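Local coordinates for ferrichrome ABC transporter substrate-binding protein (Staphylococcus pseudintermedius, PDB 5FLY) that probably binds ferrichrome-type iron siderophores at the cell surface and hands them to an ABC transporter for uptake, at residues 168-173 / 202-207; 191-196 / 212-217. One frame throughout, in Å; residues are numbered along the deposited sequence.

Contact 1: residues 168-173 / 202-207. With 7PG (2,5,8,11,14,17,20,23-octaoxapentacosan-25-ol), chain P.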
ATOM      1  N   ILE A 168      -3.945   4.648  17.274  1.00  8.31           N
ATOM      2  CA  ILE A 168      -2.679   4.032  16.893  1.00  8.10           C
ATOM      3  C   ILE A 168      -2.959   2.750  16.126  1.00  7.92           C
ATOM      4  O   ILE A 168      -3.733   1.908  16.575  1.00  7.93           O
ATOM      5  CB  ILE A 168      -1.809   3.711  18.118  1.00  8.16           C
ATOM      6  CG1 ILE A 168      -1.701   4.952  19.014  1.00  8.37           C
ATOM      7  CG2 ILE A 168      -0.424   3.235  17.686  1.00  8.07           C
ATOM      8  CD1 ILE A 168      -1.045   4.721  20.356  1.00  8.48           C
ATOM      9  N   TYR A 169      -2.309   2.592  14.971  1.00  8.52           N
ATOM     10  CA  TYR A 169      -2.423   1.363  14.192  1.00  8.87           C
ATOM     11  C   TYR A 169      -1.056   0.699  14.024  1.00  8.50           C
ATOM     12  O   TYR A 169      -0.047   1.380  14.040  1.00  9.31           O
ATOM     13  CB  TYR A 169      -3.053   1.671  12.832  1.00  9.80           C
ATOM     14  CG  TYR A 169      -4.433   2.268  13.010  1.00  9.33           C
ATOM     15  CD1 TYR A 169      -5.543   1.445  13.154  1.00 10.56           C
ATOM     16  CD2 TYR A 169      -4.612   3.640  13.092  1.00 10.32           C
ATOM     17  CE1 TYR A 169      -6.798   1.970  13.340  1.00 11.94           C
ATOM     18  CE2 TYR A 169      -5.868   4.179  13.295  1.00 10.06           C
ATOM     19  CZ  TYR A 169      -6.957   3.336  13.413  1.00 12.02           C
ATOM     20  OH  TYR A 169      -8.221   3.860  13.605  1.00 15.00           O
ATOM     21  N   ALA A 170      -1.022  -0.625  13.909  1.00  8.48           N
ATOM     22  CA  ALA A 170       0.206  -1.326  13.531  1.00  9.12           C
ATOM     23  C   ALA A 170      -0.100  -2.287  12.396  1.00  8.17           C
ATOM     24  O   ALA A 170      -1.235  -2.750  12.262  1.00  7.32           O
ATOM     25  CB  ALA A 170       0.814  -2.063  14.725  1.00  9.28           C
ATOM     26  N   TYR A 171       0.902  -2.589  11.578  1.00  7.26           N
ATOM     27  CA  TYR A 171       0.658  -3.305  10.315  1.00  7.19           C
ATOM     28  C   TYR A 171       1.347  -4.647  10.176  1.00  7.55           C
ATOM     29  O   TYR A 171       2.413  -4.884  10.755  1.00  7.23           O
ATOM     30  CB  TYR A 171       1.046  -2.386   9.153  1.00  7.08           C
ATOM     31  CG  TYR A 171       0.193  -1.156   9.208  1.00  8.72           C
ATOM     32  CD1 TYR A 171      -1.152  -1.227   8.881  1.00  9.56           C
ATOM     33  CD2 TYR A 171       0.696   0.051   9.680  1.00  8.23           C
ATOM     34  CE1 TYR A 171      -1.968  -0.122   8.980  1.00  9.44           C
ATOM     35  CE2 TYR A 171      -0.116   1.162   9.782  1.00  8.59           C
ATOM     36  CZ  TYR A 171      -1.451   1.065   9.424  1.00  9.65           C
ATOM     37  OH  TYR A 171      -2.293   2.144   9.515  1.00 10.57           O
ATOM     38  N   GLY A 172       0.665  -5.542   9.463  1.00  7.13           N
ATOM     39  CA  GLY A 172       1.245  -6.779   8.982  1.00  7.20           C
ATOM     40  C   GLY A 172       2.184  -6.544   7.810  1.00  7.17           C
ATOM     41  O   GLY A 172       2.555  -5.407   7.529  1.00  7.20           O
ATOM     42  N   LYS A 173       2.564  -7.609   7.100  1.00  7.11           N
ATOM     43  CA  LYS A 173       3.597  -7.474   6.076  1.00  7.03           C
ATOM     44  C   LYS A 173       3.122  -6.872   4.749  1.00  8.09           C
ATOM     45  O   LYS A 173       3.950  -6.559   3.896  1.00  8.98           O
ATOM     46  CB  LYS A 173       4.249  -8.836   5.814  1.00  8.41           C
ATOM     47  CG  LYS A 173       4.951  -9.401   7.046  1.00 13.60           C
ATOM     48  CD  LYS A 173       5.806 -10.631   6.711  1.00 17.14           C
ATOM     49  CE  LYS A 173       6.588 -11.125   7.932  1.00 19.82           C
ATOM     50  NZ  LYS A 173       5.667 -11.640   8.997  1.00 22.08           N
ATOM     51  N   GLY A 202      -4.496  -8.428   8.870  1.00  8.10           N
ATOM     52  CA  GLY A 202      -3.448  -7.736   8.126  1.00  8.06           C
ATOM     53  C   GLY A 202      -2.953  -6.456   8.771  1.00  8.26           C
ATOM     54  O   GLY A 202      -1.974  -5.865   8.333  1.00  7.85           O
ATOM     55  N   TRP A 203      -3.626  -6.059   9.843  1.00  8.33           N
ATOM     56  CA  TRP A 203      -3.348  -4.826  10.554  1.00  9.19           C
ATOM     57  C   TRP A 203      -4.098  -4.884  11.863  1.00  9.06           C
ATOM     58  O   TRP A 203      -4.982  -5.732  12.033  1.00  8.19           O
ATOM     59  CB  TRP A 203      -3.814  -3.614   9.757  1.00  7.37           C
ATOM     60  CG  TRP A 203      -5.308  -3.644   9.552  1.00  8.96           C
ATOM     61  CD1 TRP A 203      -5.987  -4.295   8.565  1.00  9.16           C
ATOM     62  CD2 TRP A 203      -6.295  -3.023  10.379  1.00  8.52           C
ATOM     63  NE1 TRP A 203      -7.345  -4.112   8.721  1.00  9.77           N
ATOM     64  CE2 TRP A 203      -7.557  -3.325   9.822  1.00 10.17           C
ATOM     65  CE3 TRP A 203      -6.238  -2.223  11.523  1.00  9.87           C
ATOM     66  CZ2 TRP A 203      -8.750  -2.865  10.383  1.00 11.44           C
ATOM     67  CZ3 TRP A 203      -7.424  -1.756  12.070  1.00 12.92           C
ATOM     68  CH2 TRP A 203      -8.664  -2.088  11.502  1.00 11.64           C
ATOM     69  N   THR A 204      -3.803  -3.962  12.772  1.00  8.60           N
ATOM     70  CA  THR A 204      -4.595  -3.860  13.989  1.00  9.03           C
ATOM     71  C   THR A 204      -4.546  -2.468  14.586  1.00  7.62           C
ATOM     72  O   THR A 204      -3.573  -1.746  14.416  1.00  7.57           O
ATOM     73  CB  THR A 204      -4.121  -4.869  15.052  1.00 11.49           C
ATOM     74  OG1 THR A 204      -5.039  -4.851  16.151  1.00 12.52           O
ATOM     75  CG2 THR A 204      -2.697  -4.548  15.521  1.00  9.09           C
ATOM     76  N   GLU A 205      -5.615  -2.093  15.280  1.00  8.33           N
ATOM     77  CA  GLU A 205      -5.559  -0.950  16.182  1.00  9.49           C
ATOM     78  C   GLU A 205      -4.795  -1.400  17.425  1.00 10.12           C
ATOM     79  O   GLU A 205      -4.929  -2.543  17.865  1.00  9.49           O
ATOM     80  CB  GLU A 205      -6.954  -0.425  16.558  1.00 10.47           C
ATOM     81  CG  GLU A 205      -6.834   0.753  17.506  1.00 11.55           C
ATOM     82  CD  GLU A 205      -8.132   1.483  17.826  1.00 14.19           C
ATOM     83  OE1 GLU A 205      -9.192   1.166  17.227  1.00 15.42           O
ATOM     84  OE2 GLU A 205      -8.063   2.398  18.683  1.00 14.65           O
ATOM     85  N   VAL A 206      -3.984  -0.498  17.962  1.00  7.93           N
ATOM     86  CA  VAL A 206      -3.164  -0.755  19.148  1.00  8.00           C
ATOM     87  C   VAL A 206      -3.659   0.153  20.262  1.00  8.25           C
ATOM     88  O   VAL A 206      -3.564   1.365  20.141  1.00  8.21           O
ATOM     89  CB  VAL A 206      -1.659  -0.496  18.869  1.00  9.72           C
ATOM     90  CG1 VAL A 206      -0.821  -0.695  20.115  1.00 11.30           C
ATOM     91  CG2 VAL A 206      -1.152  -1.402  17.759  1.00  9.68           C
ATOM     92  N   PRO A 207      -4.212  -0.425  21.338  1.00  9.36           N
ATOM     93  CA  PRO A 207      -4.477   0.440  22.492  1.00 10.98           C
ATOM     94  C   PRO A 207      -3.197   1.127  22.986  1.00 10.14           C
ATOM     95  O   PRO A 207      -2.127   0.515  22.975  1.00  9.70           O
ATOM     96  CB  PRO A 207      -5.040  -0.529  23.541  1.00 10.47           C
ATOM     97  CG  PRO A 207      -5.543  -1.696  22.739  1.00 11.20           C
ATOM     98  CD  PRO A 207      -4.563  -1.828  21.623  1.00 10.31           C
TER
HETATM   99  C2  7PG P1295      -5.921   5.429   3.323  1.00 40.77           C
HETATM  100  O1  7PG P1295      -5.749   6.421   4.297  1.00 42.64           O
HETATM  101  C3  7PG P1295      -5.425   5.912   5.559  1.00 40.90           C
HETATM  102  C4  7PG P1295      -6.664   5.892   6.449  1.00 43.06           C
HETATM  103  O2  7PG P1295      -6.311   5.741   7.798  1.00 46.21           O
HETATM  104  C5  7PG P1295      -5.486   4.646   8.067  1.00 41.44           C
HETATM  105  C6  7PG P1295      -5.827   4.003   9.408  1.00 39.74           C
HETATM  106  O3  7PG P1295      -5.628   2.617   9.324  1.00 39.09           O
HETATM  107  C7  7PG P1295      -6.701   1.865   8.828  1.00 36.54           C
HETATM  108  C8  7PG P1295      -6.212   0.451   8.499  1.00 36.60           C
HETATM  109  O4  7PG P1295      -7.193  -0.333   7.868  1.00 39.19           O
HETATM  110  C9  7PG P1295      -7.672   0.191   6.668  1.00 41.26           C
HETATM  111  C10 7PG P1295      -8.169  -0.874   5.688  1.00 42.84           C
HETATM  112  O5  7PG P1295      -7.925  -0.372   4.398  1.00 45.83           O
HETATM  113  C11 7PG P1295      -8.007  -1.265   3.320  1.00 44.30           C
HETATM  114  C12 7PG P1295      -7.195  -0.710   2.146  1.00 41.54           C
HETATM  115  O6  7PG P1295      -6.150  -1.588   1.810  1.00 41.35           O
HETATM  116  C13 7PG P1295      -4.872  -1.292   2.304  1.00 39.58           C
HETATM  117  C14 7PG P1295      -4.315  -0.051   1.614  1.00 38.24           C
HETATM  118  O7  7PG P1295      -2.972  -0.279   1.301  1.00 43.04           O
HETATM  119  C15 7PG P1295      -2.496   0.411   0.177  1.00 43.85           C
HETATM  120  O   HOH W   1      -5.431   3.293  19.410  1.00 13.01           O
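Ala170 and Thr204 pair through both backbone groups: Ala170 N gives its hydrogen to Thr204 O at 2.8 Å, and Thr204 N returns a bond to Ala170 O. Val206 N reaches Ile168 O on one side of this pair and Gly172 N reaches Gly202 O on the other. That last bond is the most bent of the four, 149° at the hydrogen, with the donor above the carbonyl plane. Ile168 N is taken up by a water 2.9 Å away, which donates in turn to Val206 O and to Glu205 OE2. The Glu205 carboxylate also forms a salt bridge with Lys167, and Thr204 OG1 closes onto Glu205 O. The backbone bonds join strand 203-205, the outermost strand within this chain of the mixed five-stranded sheet in one lobe of this class III solute-binding protein, to the antiparallel strand 167-171, whose Tyr169 bonds by its backbone to Glu162 on the next strand. The non-hydrogen-bonded pairs Tyr169-Glu205 and Tyr171-Trp203 send their side chains to the face that lines the ligand pocket. Trp203 CG stands between the backbone N and carbonyl carbon (chi1 62°), and the indole lies beside the Tyr169 ring, pointing the same way, with CZ3 near the plane of that ring and 3.9 Å from Tyr169 CD1. The bound polyether runs over both rings, its O4 centred 3.6 Å above the indole plane and its O3 over the middle of the phenol. Tyr171 CD1 rests against Trp203 CB, while the Tyr171 hydroxyl is hydrogen-bonded to Glu162. On the reverse face Ala170 CB meets Val206 CG2 at 3.7 Å, an apolar patch continued by Leu194.

Contact 2: residues 191-196 / 212-217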
ATOM      1  N   PRO A 191       8.464  -8.473  14.865  1.00 10.86           N
ATOM      2  CA  PRO A 191       8.369  -9.046  16.209  1.00 10.92           C
ATOM      3  C   PRO A 191       7.204 -10.025  16.301  1.00 12.96           C
ATOM      4  O   PRO A 191       6.129  -9.768  15.739  1.00 10.80           O
ATOM      5  CB  PRO A 191       8.144  -7.826  17.100  1.00 10.92           C
ATOM      6  CG  PRO A 191       8.749  -6.692  16.336  1.00 10.03           C
ATOM      7  CD  PRO A 191       8.474  -6.997  14.896  1.00  9.59           C
ATOM      8  N   LYS A 192       7.434 -11.146  16.974  1.00 13.42           N
ATOM      9  CA  LYS A 192       6.429 -12.207  17.062  1.00 12.39           C
ATOM     10  C   LYS A 192       5.056 -11.721  17.541  1.00 12.30           C
ATOM     11  O   LYS A 192       4.031 -12.109  16.977  1.00 10.26           O
ATOM     12  CB  LYS A 192       6.939 -13.318  17.982  1.00 12.09           C
ATOM     13  CG  LYS A 192       5.950 -14.458  18.237  1.00 13.11           C
ATOM     14  CD  LYS A 192       5.509 -15.153  16.969  1.00 12.88           C
ATOM     15  CE  LYS A 192       4.761 -16.443  17.268  1.00 14.27           C
ATOM     16  NZ  LYS A 192       4.200 -17.031  16.027  1.00 15.19           N
ATOM     17  N   ALA A 193       5.027 -10.869  18.561  1.00  9.24           N
ATOM     18  CA  ALA A 193       3.747 -10.433  19.117  1.00 10.32           C
ATOM     19  C   ALA A 193       2.963  -9.624  18.095  1.00  9.19           C
ATOM     20  O   ALA A 193       1.733  -9.691  18.037  1.00 10.64           O
ATOM     21  CB  ALA A 193       3.953  -9.624  20.382  1.00 11.76           C
ATOM     22  N   LEU A 194       3.695  -8.850  17.304  1.00  8.34           N
ATOM     23  CA  LEU A 194       3.113  -8.006  16.272  1.00  9.45           C
ATOM     24  C   LEU A 194       2.603  -8.872  15.119  1.00 10.26           C
ATOM     25  O   LEU A 194       1.521  -8.643  14.590  1.00  9.78           O
ATOM     26  CB  LEU A 194       4.150  -6.995  15.778  1.00 10.86           C
ATOM     27  CG  LEU A 194       3.706  -6.096  14.627  1.00 12.41           C
ATOM     28  CD1 LEU A 194       2.378  -5.402  14.938  1.00 13.72           C
ATOM     29  CD2 LEU A 194       4.787  -5.065  14.319  1.00 11.62           C
ATOM     30  N   ASP A 195       3.381  -9.886  14.749  1.00 12.00           N
ATOM     31  CA  ASP A 195       2.954 -10.852  13.752  1.00 14.12           C
ATOM     32  C   ASP A 195       1.616 -11.463  14.153  1.00 14.03           C
ATOM     33  O   ASP A 195       0.660 -11.456  13.365  1.00 14.17           O
ATOM     34  CB  ASP A 195       4.021 -11.945  13.580  1.00 14.35           C
ATOM     35  CG  ASP A 195       3.751 -12.863  12.401  1.00 18.44           C
ATOM     36  OD1 ASP A 195       2.914 -12.534  11.537  1.00 18.40           O
ATOM     37  OD2 ASP A 195       4.405 -13.923  12.336  1.00 24.86           O
ATOM     38  N   ASP A 196       1.545 -11.976  15.375  1.00 11.55           N
ATOM     39  CA  ASP A 196       0.325 -12.624  15.848  1.00 12.82           C
ATOM     40  C   ASP A 196      -0.873 -11.671  15.880  1.00 12.23           C
ATOM     41  O   ASP A 196      -1.981 -12.061  15.506  1.00 12.23           O
ATOM     42  CB  ASP A 196       0.550 -13.232  17.232  1.00 12.92           C
ATOM     43  CG  ASP A 196       1.501 -14.414  17.196  1.00 15.86           C
ATOM     44  OD1 ASP A 196       1.732 -14.976  16.101  1.00 16.54           O
ATOM     45  OD2 ASP A 196       2.016 -14.783  18.267  1.00 17.84           O
ATOM     46  N   GLY A 212       4.324  -0.861  23.839  1.00 12.75           N
ATOM     47  CA  GLY A 212       5.558  -1.570  24.136  1.00 13.99           C
ATOM     48  C   GLY A 212       5.521  -3.057  23.840  1.00 13.64           C
ATOM     49  O   GLY A 212       6.550  -3.657  23.561  1.00 14.30           O
ATOM     50  N   LYS A 213       4.334  -3.654  23.898  1.00 12.42           N
ATOM     51  CA  LYS A 213       4.200  -5.088  23.658  1.00 13.58           C
ATOM     52  C   LYS A 213       4.542  -5.458  22.215  1.00 13.02           C
ATOM     53  O   LYS A 213       4.856  -6.615  21.938  1.00 14.23           O
ATOM     54  CB  LYS A 213       2.783  -5.551  24.018  1.00 17.58           C
ATOM     55  CG  LYS A 213       2.527  -5.512  25.518  1.00 22.88           C
ATOM     56  CD  LYS A 213       1.048  -5.472  25.872  1.00 23.35           C
ATOM     57  CE  LYS A 213       0.371  -6.798  25.618  1.00 21.16           C
ATOM     58  NZ  LYS A 213      -0.912  -6.855  26.380  1.00 20.01           N
ATOM     59  N   TYR A 214       4.510  -4.477  21.309  1.00 13.92           N
ATOM     60  CA  TYR A 214       4.693  -4.725  19.869  1.00 14.23           C
ATOM     61  C   TYR A 214       5.963  -4.101  19.302  1.00 14.41           C
ATOM     62  O   TYR A 214       6.179  -4.123  18.089  1.00 15.94           O
ATOM     63  CB  TYR A 214       3.462  -4.217  19.098  1.00 13.11           C
ATOM     64  CG  TYR A 214       2.201  -4.870  19.599  1.00 14.18           C
ATOM     65  CD1 TYR A 214       2.012  -6.237  19.453  1.00 14.53           C
ATOM     66  CD2 TYR A 214       1.229  -4.144  20.275  1.00 16.12           C
ATOM     67  CE1 TYR A 214       0.881  -6.865  19.939  1.00 15.72           C
ATOM     68  CE2 TYR A 214       0.089  -4.760  20.767  1.00 18.33           C
ATOM     69  CZ  TYR A 214      -0.081  -6.129  20.593  1.00 18.69           C
ATOM     70  OH  TYR A 214      -1.199  -6.774  21.077  1.00 20.58           O
ATOM     71  N   ALA A 215       6.822  -3.578  20.173  1.00 15.49           N
ATOM     72  CA  ALA A 215       7.999  -2.834  19.731  1.00 17.79           C
ATOM     73  C   ALA A 215       9.174  -3.743  19.369  1.00 19.24           C
ATOM     74  O   ALA A 215       9.516  -4.654  20.124  1.00 23.28           O
ATOM     75  CB  ALA A 215       8.422  -1.847  20.811  1.00 20.13           C
ATOM     76  N   GLY A 216       9.791  -3.475  18.221  1.00 13.74           N
ATOM     77  CA  GLY A 216      10.963  -4.201  17.755  1.00 12.75           C
ATOM     78  C   GLY A 216      12.241  -3.389  17.877  1.00 12.96           C
ATOM     79  O   GLY A 216      12.290  -2.411  18.625  1.00 11.66           O
ATOM     80  N   ASP A 217      13.272  -3.796  17.137  1.00 13.87           N
ATOM     81  CA  ASP A 217      14.586  -3.160  17.211  1.00 14.54           C
ATOM     82  C   ASP A 217      14.568  -1.743  16.652  1.00 13.92           C
ATOM     83  O   ASP A 217      15.338  -0.872  17.089  1.00 14.15           O
ATOM     84  CB  ASP A 217      15.618  -4.000  16.459  1.00 13.88           C
ATOM     85  CG  ASP A 217      15.799  -5.372  17.070  1.00 15.85           C
ATOM     86  OD1 ASP A 217      15.743  -5.476  18.313  1.00 16.22           O
ATOM     87  OD2 ASP A 217      15.972  -6.342  16.306  1.00 18.42           O
TER
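Apolar surface packing without a hydrogen bond between the segments joins the first turn of helix 192-198 to the 3-10 turn and loop that lead into strand 218-223. Tyr214 contributes the largest share. Its chi1 of -57° swings CG beside the backbone N, anti to the carbonyl carbon. The ring meets the helix with its edge: CE1 is 3.5 Å from Ala193 O, while Ala193 C and Leu194 N lie near the ring plane beside CD1. The methyl of Ala193 lies off the ring plane, on the side of Lys213 CB, with Ala193 CB 3.5 Å from Lys213 O and 4.0 Å from Tyr214 CD1. Leu194 CD2 lies 4.1 Å from Tyr214 O. Over one face of the tyrosine sits CB of the preceding Lys213, 4.2 Å above the ring centre; the amine of that lysine is hydrogen-bonded to Glu210. Farther along the loop, Gly216 CA lies 3.6 Å from CG of Pro191, the N-cap residue of the helix. With no side chain, Gly216 lets the Pro191 ring close on its CA. Thr159 of strand 158-164 touches both Pro191 and Leu194, and its OG1 is hydrogen-bonded to Tyr214 O. Pro191 O is engaged inside the helix, accepting from Asp195 N and, weakly, from Leu194 N. No hydrogen bond crosses between the segments, and Tyr214 O finds its partner in Thr159, so shape and van der Waals contact are left to join helix and loop, with the polarised C-H edge of the tyrosine facing a helix carbonyl, probably a mildly favourable electrostatic match.

The two contacts lie side by side in one lobe, centres about 11 Å apart, and their segments alternate along the chain: helix 192-198 leads into strand 203-205, which runs on to the 212-217 turn. They touch on the sheet face turned from the pocket. Leu194 CD1 of contact 2 packs 3.7 Å from Ala170 CB of contact 1, and Val206 CG1 meets Tyr214 CD2 at 4.0 Å. Contact 1 touches the polyether directly, whereas the Leu194 side chain is about 12 Å from it. A cadmium ion is about 4 Å from the side chain of Tyr214.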